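Local coordinates for protein MGS-M5 (Unidentified, PDB 4Q3N) that probably catalyses the NAD-dependent interconversion of L-lactate and pyruvate, as expected of a lactate dehydrogenase with a Rossmann-type coenzyme-binding domain, at residues Asn3-Thr11 with Val28-Ile36; Ala97-Met108 with Leu126-Leu136. One frame throughout, in Å; residues are numbered along the deposited sequence. Where two conformers were deposited one is given.

Interaction 1. Residues Asn3-Thr11 with Val28-Ile36; sequences NSKVVVVGT and VEELVLLDI. With ACT (acetate ion), chain G.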
# COMPACT_ATOMS: atom_id res chain seq x y z
N ASN A 3 -2.53 15.62 12.62
CA ASN A 3 -3.80 15.18 13.13
C ASN A 3 -4.05 13.89 12.39
O ASN A 3 -3.44 13.73 11.33
CB ASN A 3 -4.88 16.24 12.86
CG ASN A 3 -6.17 15.88 13.50
OD1 ASN A 3 -6.89 15.04 13.00
ND2 ASN A 3 -6.46 16.48 14.65
N SER A 4 -4.83 12.94 12.93
CA SER A 4 -5.28 11.85 12.06
C SER A 4 -6.71 11.41 12.37
O SER A 4 -7.00 10.24 12.49
CB SER A 4 -4.33 10.62 12.09
OG SER A 4 -4.54 9.73 10.92
N LYS A 5 -7.62 12.39 12.41
CA LYS A 5 -9.03 12.12 12.70
C LYS A 5 -9.96 12.83 11.74
O LYS A 5 -9.86 14.05 11.56
CB LYS A 5 -9.35 12.59 14.12
CG LYS A 5 -10.78 12.24 14.56
CD LYS A 5 -10.85 12.72 16.01
CE LYS A 5 -12.29 12.63 16.52
NZ LYS A 5 -12.35 13.04 17.99
N VAL A 6 -10.88 12.06 11.17
CA VAL A 6 -11.87 12.61 10.26
C VAL A 6 -13.26 12.34 10.83
O VAL A 6 -13.52 11.24 11.34
CB VAL A 6 -11.75 11.98 8.86
CG1 VAL A 6 -12.95 12.41 7.98
CG2 VAL A 6 -10.39 12.38 8.21
N VAL A 7 -14.14 13.33 10.75
CA VAL A 7 -15.54 13.11 11.10
C VAL A 7 -16.36 13.16 9.78
O VAL A 7 -16.15 14.06 8.94
CB VAL A 7 -16.06 14.20 12.12
CG1 VAL A 7 -17.60 14.03 12.34
CG2 VAL A 7 -15.25 14.13 13.42
N VAL A 8 -17.23 12.18 9.59
CA VAL A 8 -18.13 12.15 8.45
C VAL A 8 -19.58 12.52 8.90
O VAL A 8 -20.15 11.84 9.75
CB VAL A 8 -18.15 10.77 7.76
CG1 VAL A 8 -19.18 10.79 6.55
CG2 VAL A 8 -16.72 10.41 7.29
N VAL A 9 -20.15 13.59 8.36
CA VAL A 9 -21.52 13.97 8.78
C VAL A 9 -22.47 13.53 7.66
O VAL A 9 -22.42 14.06 6.54
CB VAL A 9 -21.67 15.51 9.03
CG1 VAL A 9 -23.18 15.86 9.42
CG2 VAL A 9 -20.66 15.98 10.04
N GLY A 10 -23.34 12.57 7.97
CA GLY A 10 -24.36 12.08 7.04
C GLY A 10 -23.87 10.72 6.61
O GLY A 10 -22.82 10.62 5.96
N THR A 11 -24.56 9.65 6.98
CA THR A 11 -24.02 8.35 6.57
C THR A 11 -24.89 7.74 5.44
O THR A 11 -25.31 6.60 5.53
CB THR A 11 -23.93 7.38 7.80
OG1 THR A 11 -25.21 7.26 8.41
CG2 THR A 11 -22.95 7.86 8.85
N VAL A 28 -6.51 7.28 7.18
CA VAL A 28 -6.26 7.91 8.49
C VAL A 28 -6.44 6.87 9.57
O VAL A 28 -6.98 5.80 9.29
CB VAL A 28 -7.24 9.11 8.76
CG1 VAL A 28 -7.08 10.19 7.72
CG2 VAL A 28 -8.72 8.59 8.80
N GLU A 29 -6.03 7.20 10.79
CA GLU A 29 -6.21 6.35 11.95
C GLU A 29 -7.67 6.34 12.50
O GLU A 29 -8.19 5.29 12.88
CB GLU A 29 -5.30 6.82 13.07
CG GLU A 29 -5.41 5.93 14.33
CD GLU A 29 -4.47 6.33 15.46
OE1 GLU A 29 -3.37 6.90 15.17
OE2 GLU A 29 -4.81 6.04 16.64
N GLU A 30 -8.29 7.53 12.61
CA GLU A 30 -9.54 7.65 13.40
C GLU A 30 -10.69 8.21 12.58
O GLU A 30 -10.53 9.23 11.93
CB GLU A 30 -9.34 8.58 14.60
CG GLU A 30 -8.22 8.27 15.52
CD GLU A 30 -8.26 9.24 16.71
OE1 GLU A 30 -7.47 10.21 16.70
OE2 GLU A 30 -9.13 9.06 17.60
N LEU A 31 -11.84 7.56 12.67
CA LEU A 31 -13.02 7.93 11.90
C LEU A 31 -14.21 8.04 12.85
O LEU A 31 -14.40 7.14 13.67
CB LEU A 31 -13.26 6.86 10.85
CG LEU A 31 -14.35 6.94 9.82
CD1 LEU A 31 -14.11 8.20 9.04
CD2 LEU A 31 -14.30 5.68 8.92
N VAL A 32 -14.99 9.12 12.75
CA VAL A 32 -16.20 9.22 13.57
C VAL A 32 -17.36 9.48 12.61
O VAL A 32 -17.25 10.33 11.72
CB VAL A 32 -16.12 10.34 14.60
CG1 VAL A 32 -17.44 10.41 15.40
CG2 VAL A 32 -14.90 10.14 15.57
N LEU A 33 -18.43 8.71 12.76
CA LEU A 33 -19.59 8.80 11.89
C LEU A 33 -20.73 9.50 12.62
O LEU A 33 -21.09 9.09 13.75
CB LEU A 33 -20.06 7.41 11.45
CG LEU A 33 -18.93 6.54 10.83
CD1 LEU A 33 -19.54 5.19 10.47
CD2 LEU A 33 -18.33 7.19 9.55
N LEU A 34 -21.28 10.55 12.01
CA LEU A 34 -22.42 11.28 12.59
C LEU A 34 -23.62 11.19 11.67
O LEU A 34 -23.49 11.35 10.47
CB LEU A 34 -22.08 12.77 12.79
CG LEU A 34 -21.58 13.24 14.15
CD1 LEU A 34 -20.35 12.43 14.54
CD2 LEU A 34 -21.26 14.76 14.09
N ASP A 35 -24.79 10.97 12.23
CA ASP A 35 -25.99 10.97 11.43
C ASP A 35 -27.14 11.36 12.32
O ASP A 35 -27.14 11.03 13.50
CB ASP A 35 -26.25 9.59 10.81
CG ASP A 35 -27.25 9.65 9.68
OD1 ASP A 35 -28.47 9.64 9.96
OD2 ASP A 35 -26.86 9.70 8.52
N ILE A 36 -28.12 12.06 11.77
CA ILE A 36 -29.29 12.39 12.59
C ILE A 36 -29.96 11.10 13.07
O ILE A 36 -30.60 11.06 14.11
CB ILE A 36 -30.27 13.28 11.79
CG1 ILE A 36 -31.50 13.57 12.64
CG2 ILE A 36 -30.64 12.64 10.48
CD1 ILE A 36 -31.16 14.18 14.02
C ACT G . -1.65 9.59 8.02
O ACT G . -1.26 8.47 7.59
OXT ACT G . -2.19 9.63 9.16
CH3 ACT G . -1.48 10.82 7.18
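Val-6 and Val-8 interleave their backbone amides and carbonyls with those of Glu-30, Val-32 and Leu-34, pairing strands 5-9 and 30-34 in parallel within the first beta-alpha-beta unit of the Rossmann fold; helix 13-25 makes the crossover. The strand axes diverge by 17°. The ladder runs from Glu-30 N to Ser-4 O through to Gly-10 N bonded to Leu-34 O at 2.8 Å, with alternate residues of each strand supplying both N and O. The opposite edge of strand 5-9 bonds to strand 74-77.

Beta-branched and leucine side chains suit this buried sheet and fill both faces. On one, Val-7 CG1 meets Leu-34 CD1 at 3.9 Å, while Val-7 and Val-32 run alongside each other, both projecting from that face. On the other, the Leu-31 CD1 methyl packs on Val-8 CG2 at 3.8 Å, Leu-33 CD2 sits against Val-8 CB, and Val-6 crosses Val-28 at about a right angle.

Polar groups secure the ends. Ser-4 OG, turned opposite its own backbone N (chi1 -162°), receives Glu-29 N in a nearly straight 2.9 Å bond and donates to OXT of an acetate, probably from the crystallisation liquor, which Arg-57 also binds. The extended chain of Lys-5 stands out from the sheet, its CE passing beside Val-32 CG2 at 3.7 Å, and carries NZ to a salt bridge with Asp-71. Glu-29 forms a salt bridge with Arg-2 of the second subunit, so this end borders a subunit interface.

At the C-terminal end, Gly-10, with positive phi, opens the glycine-rich turn, which matches the dinucleotide-binding GxGxxG pattern. Asp-35, whose OD1 accepts from Asp-37 N, grips that turn with one oxygen: OD2 takes Thr-11 N on its anti lone pair at 2.8 Å and Thr-11 OG1 from above the carboxylate plane at 2.9 Å.

Interaction 2. Residues Ala97-Met108 with Leu126-Leu136; sequences AEIIKTVVKNIM and LAYVAWKESGL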
# COMPACT_ATOMS: atom_id res chain seq x y z
N ALA A 97 -29.37 24.74 2.06
CA ALA A 97 -28.57 25.74 2.75
C ALA A 97 -28.84 25.78 4.27
O ALA A 97 -27.91 25.96 5.05
CB ALA A 97 -28.83 27.08 2.15
N GLU A 98 -30.10 25.61 4.69
CA GLU A 98 -30.41 25.63 6.11
C GLU A 98 -29.86 24.39 6.82
O GLU A 98 -29.41 24.46 7.97
CB GLU A 98 -31.93 25.76 6.36
CG GLU A 98 -32.39 27.18 6.27
CD GLU A 98 -31.84 28.05 7.39
OE1 GLU A 98 -31.70 27.53 8.51
OE2 GLU A 98 -31.53 29.24 7.14
N ILE A 99 -29.84 23.26 6.11
CA ILE A 99 -29.25 22.07 6.70
C ILE A 99 -27.74 22.28 6.93
O ILE A 99 -27.23 22.01 8.01
CB ILE A 99 -29.51 20.85 5.82
CG1 ILE A 99 -30.99 20.44 5.97
CG2 ILE A 99 -28.58 19.67 6.21
CD1 ILE A 99 -31.36 19.41 4.95
N ILE A 100 -27.04 22.78 5.91
CA ILE A 100 -25.60 23.03 6.00
C ILE A 100 -25.33 24.03 7.13
O ILE A 100 -24.43 23.83 7.95
CB ILE A 100 -25.07 23.57 4.66
CG1 ILE A 100 -25.24 22.49 3.58
CG2 ILE A 100 -23.64 23.99 4.75
CD1 ILE A 100 -24.42 21.21 3.82
N LYS A 101 -26.11 25.10 7.18
CA LYS A 101 -25.95 26.08 8.23
C LYS A 101 -26.03 25.41 9.59
O LYS A 101 -25.20 25.60 10.43
CB LYS A 101 -27.02 27.17 8.12
CG LYS A 101 -27.00 28.15 9.27
CD LYS A 101 -28.01 29.28 9.05
CE LYS A 101 -28.00 30.24 10.22
NZ LYS A 101 -28.96 31.36 9.95
N THR A 102 -27.08 24.63 9.81
CA THR A 102 -27.24 23.95 11.09
C THR A 102 -26.09 22.98 11.40
O THR A 102 -25.60 22.96 12.50
CB THR A 102 -28.55 23.19 11.11
OG1 THR A 102 -29.59 24.16 11.01
CG2 THR A 102 -28.74 22.39 12.40
N VAL A 103 -25.66 22.19 10.42
CA VAL A 103 -24.53 21.29 10.63
C VAL A 103 -23.29 22.09 11.03
O VAL A 103 -22.59 21.76 11.98
CB VAL A 103 -24.23 20.49 9.37
CG1 VAL A 103 -22.83 19.78 9.50
CG2 VAL A 103 -25.33 19.47 9.15
N VAL A 104 -23.02 23.15 10.30
CA VAL A 104 -21.82 23.90 10.52
C VAL A 104 -21.82 24.60 11.88
O VAL A 104 -20.81 24.55 12.59
CB VAL A 104 -21.63 24.86 9.35
CG1 VAL A 104 -20.66 25.96 9.71
CG2 VAL A 104 -21.16 24.02 8.14
N LYS A 105 -22.97 25.16 12.29
CA LYS A 105 -23.06 25.75 13.63
C LYS A 105 -22.80 24.71 14.71
O LYS A 105 -22.12 24.98 15.69
CB LYS A 105 -24.45 26.37 13.87
CG LYS A 105 -24.78 27.57 12.96
CD LYS A 105 -23.60 28.54 12.72
CE LYS A 105 -24.11 29.94 12.37
NZ LYS A 105 -23.07 30.86 11.83
N ASN A 106 -23.39 23.52 14.56
CA ASN A 106 -23.16 22.44 15.51
C ASN A 106 -21.68 22.01 15.53
O ASN A 106 -21.11 21.72 16.61
CB ASN A 106 -24.06 21.24 15.17
CG ASN A 106 -25.53 21.50 15.59
OD1 ASN A 106 -25.74 22.16 16.57
ND2 ASN A 106 -26.50 21.02 14.84
N ILE A 107 -21.05 21.95 14.35
CA ILE A 107 -19.61 21.61 14.30
C ILE A 107 -18.80 22.68 15.04
O ILE A 107 -17.94 22.35 15.88
CB ILE A 107 -19.08 21.51 12.86
CG1 ILE A 107 -19.71 20.32 12.11
CG2 ILE A 107 -17.51 21.37 12.85
CD1 ILE A 107 -19.47 20.42 10.62
N MET A 108 -19.10 23.96 14.77
CA MET A 108 -18.29 25.02 15.37
C MET A 108 -18.49 25.10 16.88
O MET A 108 -17.54 25.45 17.58
CB MET A 108 -18.57 26.39 14.73
CG MET A 108 -18.33 26.39 13.20
SD MET A 108 -16.69 25.74 12.70
CE MET A 108 -15.67 26.99 13.47
N LEU A 126 -23.10 25.22 -1.62
CA LEU A 126 -23.14 24.80 -0.23
C LEU A 126 -21.78 24.97 0.45
O LEU A 126 -21.72 25.23 1.65
CB LEU A 126 -23.64 23.34 -0.12
CG LEU A 126 -25.13 23.20 -0.50
CD1 LEU A 126 -25.55 21.75 -0.34
CD2 LEU A 126 -26.08 24.18 0.28
N ALA A 127 -20.71 24.89 -0.33
CA ALA A 127 -19.38 25.21 0.21
C ALA A 127 -19.28 26.68 0.59
O ALA A 127 -18.71 27.05 1.65
CB ALA A 127 -18.26 24.82 -0.82
N TYR A 128 -19.85 27.54 -0.23
CA TYR A 128 -19.88 28.97 0.11
C TYR A 128 -20.69 29.16 1.40
O TYR A 128 -20.32 29.95 2.30
CB TYR A 128 -20.48 29.79 -1.06
CG TYR A 128 -20.44 31.30 -0.88
CD1 TYR A 128 -21.44 31.96 -0.18
CD2 TYR A 128 -19.41 32.05 -1.42
CE1 TYR A 128 -21.40 33.34 0.00
CE2 TYR A 128 -19.36 33.42 -1.26
CZ TYR A 128 -20.37 34.06 -0.54
OH TYR A 128 -20.33 35.42 -0.39
N VAL A 129 -21.83 28.48 1.46
CA VAL A 129 -22.69 28.61 2.64
C VAL A 129 -21.93 28.15 3.87
O VAL A 129 -21.90 28.84 4.89
CB VAL A 129 -23.99 27.82 2.48
CG1 VAL A 129 -24.76 27.73 3.84
CG2 VAL A 129 -24.88 28.53 1.41
N ALA A 130 -21.29 27.00 3.78
CA ALA A 130 -20.53 26.47 4.91
C ALA A 130 -19.42 27.45 5.28
O ALA A 130 -19.15 27.69 6.46
CB ALA A 130 -19.95 25.09 4.57
N TRP A 131 -18.79 28.04 4.28
CA TRP A 131 -17.71 28.99 4.56
C TRP A 131 -18.25 30.17 5.39
O TRP A 131 -17.72 30.49 6.48
CB TRP A 131 -17.05 29.48 3.26
CG TRP A 131 -16.19 30.70 3.50
CD1 TRP A 131 -15.18 30.82 4.43
CD2 TRP A 131 -16.26 31.96 2.82
NE1 TRP A 131 -14.63 32.08 4.37
CE2 TRP A 131 -15.28 32.81 3.41
CE3 TRP A 131 -17.05 32.46 1.78
CZ2 TRP A 131 -15.09 34.14 2.99
CZ3 TRP A 131 -16.85 33.77 1.37
CH2 TRP A 131 -15.88 34.60 1.98
N LYS A 132 -19.32 30.79 4.90
CA LYS A 132 -19.91 31.93 5.59
C LYS A 132 -20.41 31.58 6.98
O LYS A 132 -20.24 32.34 7.90
CB LYS A 132 -21.06 32.52 4.76
CG LYS A 132 -20.60 33.11 3.45
CD LYS A 132 -19.48 34.11 3.71
CE LYS A 132 -19.97 35.53 3.57
NZ LYS A 132 -19.93 35.93 2.14
N GLU A 133 -21.04 30.42 7.14
CA GLU A 133 -21.64 30.15 8.44
C GLU A 133 -20.58 29.69 9.44
O GLU A 133 -20.80 29.73 10.65
CB GLU A 133 -22.74 29.10 8.31
CG GLU A 133 -23.91 29.53 7.38
CD GLU A 133 -24.72 30.69 7.98
OE1 GLU A 133 -24.62 30.91 9.21
OE2 GLU A 133 -25.45 31.37 7.24
N SER A 134 -19.44 29.25 8.94
CA SER A 134 -18.44 28.69 9.82
C SER A 134 -17.62 29.76 10.52
O SER A 134 -17.14 29.54 11.63
CB SER A 134 -17.49 27.74 9.07
OG SER A 134 -16.60 28.49 8.26
N GLY A 135 -17.44 30.92 9.88
CA GLY A 135 -16.59 31.95 10.47
C GLY A 135 -15.11 31.65 10.21
O GLY A 135 -14.23 32.39 10.64
N LEU A 136 -14.83 30.56 9.51
CA LEU A 136 -13.43 30.14 9.27
C LEU A 136 -12.85 30.84 8.07
O LEU A 136 -13.57 31.34 7.23
CB LEU A 136 -13.35 28.62 9.04
CG LEU A 136 -13.77 27.71 10.19
CD1 LEU A 136 -13.83 26.24 9.75
CD2 LEU A 136 -12.75 27.90 11.33
O HOH W 1 -27.46 32.73 7.94
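Glu-133 folds back at chi2 (-68°) so that its carboxylate lies against the extended aliphatic chain of Lys-101, CD 3.6 Å from Lys-101 CG, with the two side chains slanting across one another. Lys-105, also bent at chi2, brings its amine to the same group. Its NZ makes a salt bridge to Glu-133 OE1 at 3.0 Å, nearly along the C-O axis, and donates a hydrogen bond to Glu-133 O at 2.8 Å, reaching a lone pair within the plane of that carbonyl. Glu-133 OE2 is hydrogen-bonded to Tyr-314 OH. Long, flexible charged chains suit this partly exposed border.

Beneath it the packing is apolar. Ile-100 meets Leu-126 at about a right angle, CG1 to CD2 3.8 Å, while its CG2 methyl rests on Ala-130 CB. That small alanine also takes Val-104 CG2, letting the axes of 97-108 and 126-134 come within 8.9 Å, crossing at -39°. Val-104 CG1 presses on Ser-134 CA at 3.5 Å, and doubly bent Met-108 lays CE against Leu-136 CD2 at 3.7 Å. Helices 89-109 and 123-134 pack together on one face of the parallel sheet, an arrangement characteristic of the Rossmann-fold NAD-binding domain.

Interactions 1 and 2 build different layers of one coenzyme-binding domain, their centres about 17 Å apart. Interaction 1 joins two neighbouring strands of the parallel sheet; interaction 2 joins two helices packed against it. They meet directly where Val-9 CG1 of strand 5-9 touches Val-103 CG1 of helix 89-109 at 3.9 Å. Strand 74-77 forms a second bridge: it bonds to strand 5-9, and its Ile-77 carries Ile-100 and Val-104. By analogy with other dehydrogenases of this fold, the end of interaction 1 at Gly-10 and Asp-35 probably faces the NAD site, whereas the charged cluster around Glu-133 lies at the outer border of the helical layer.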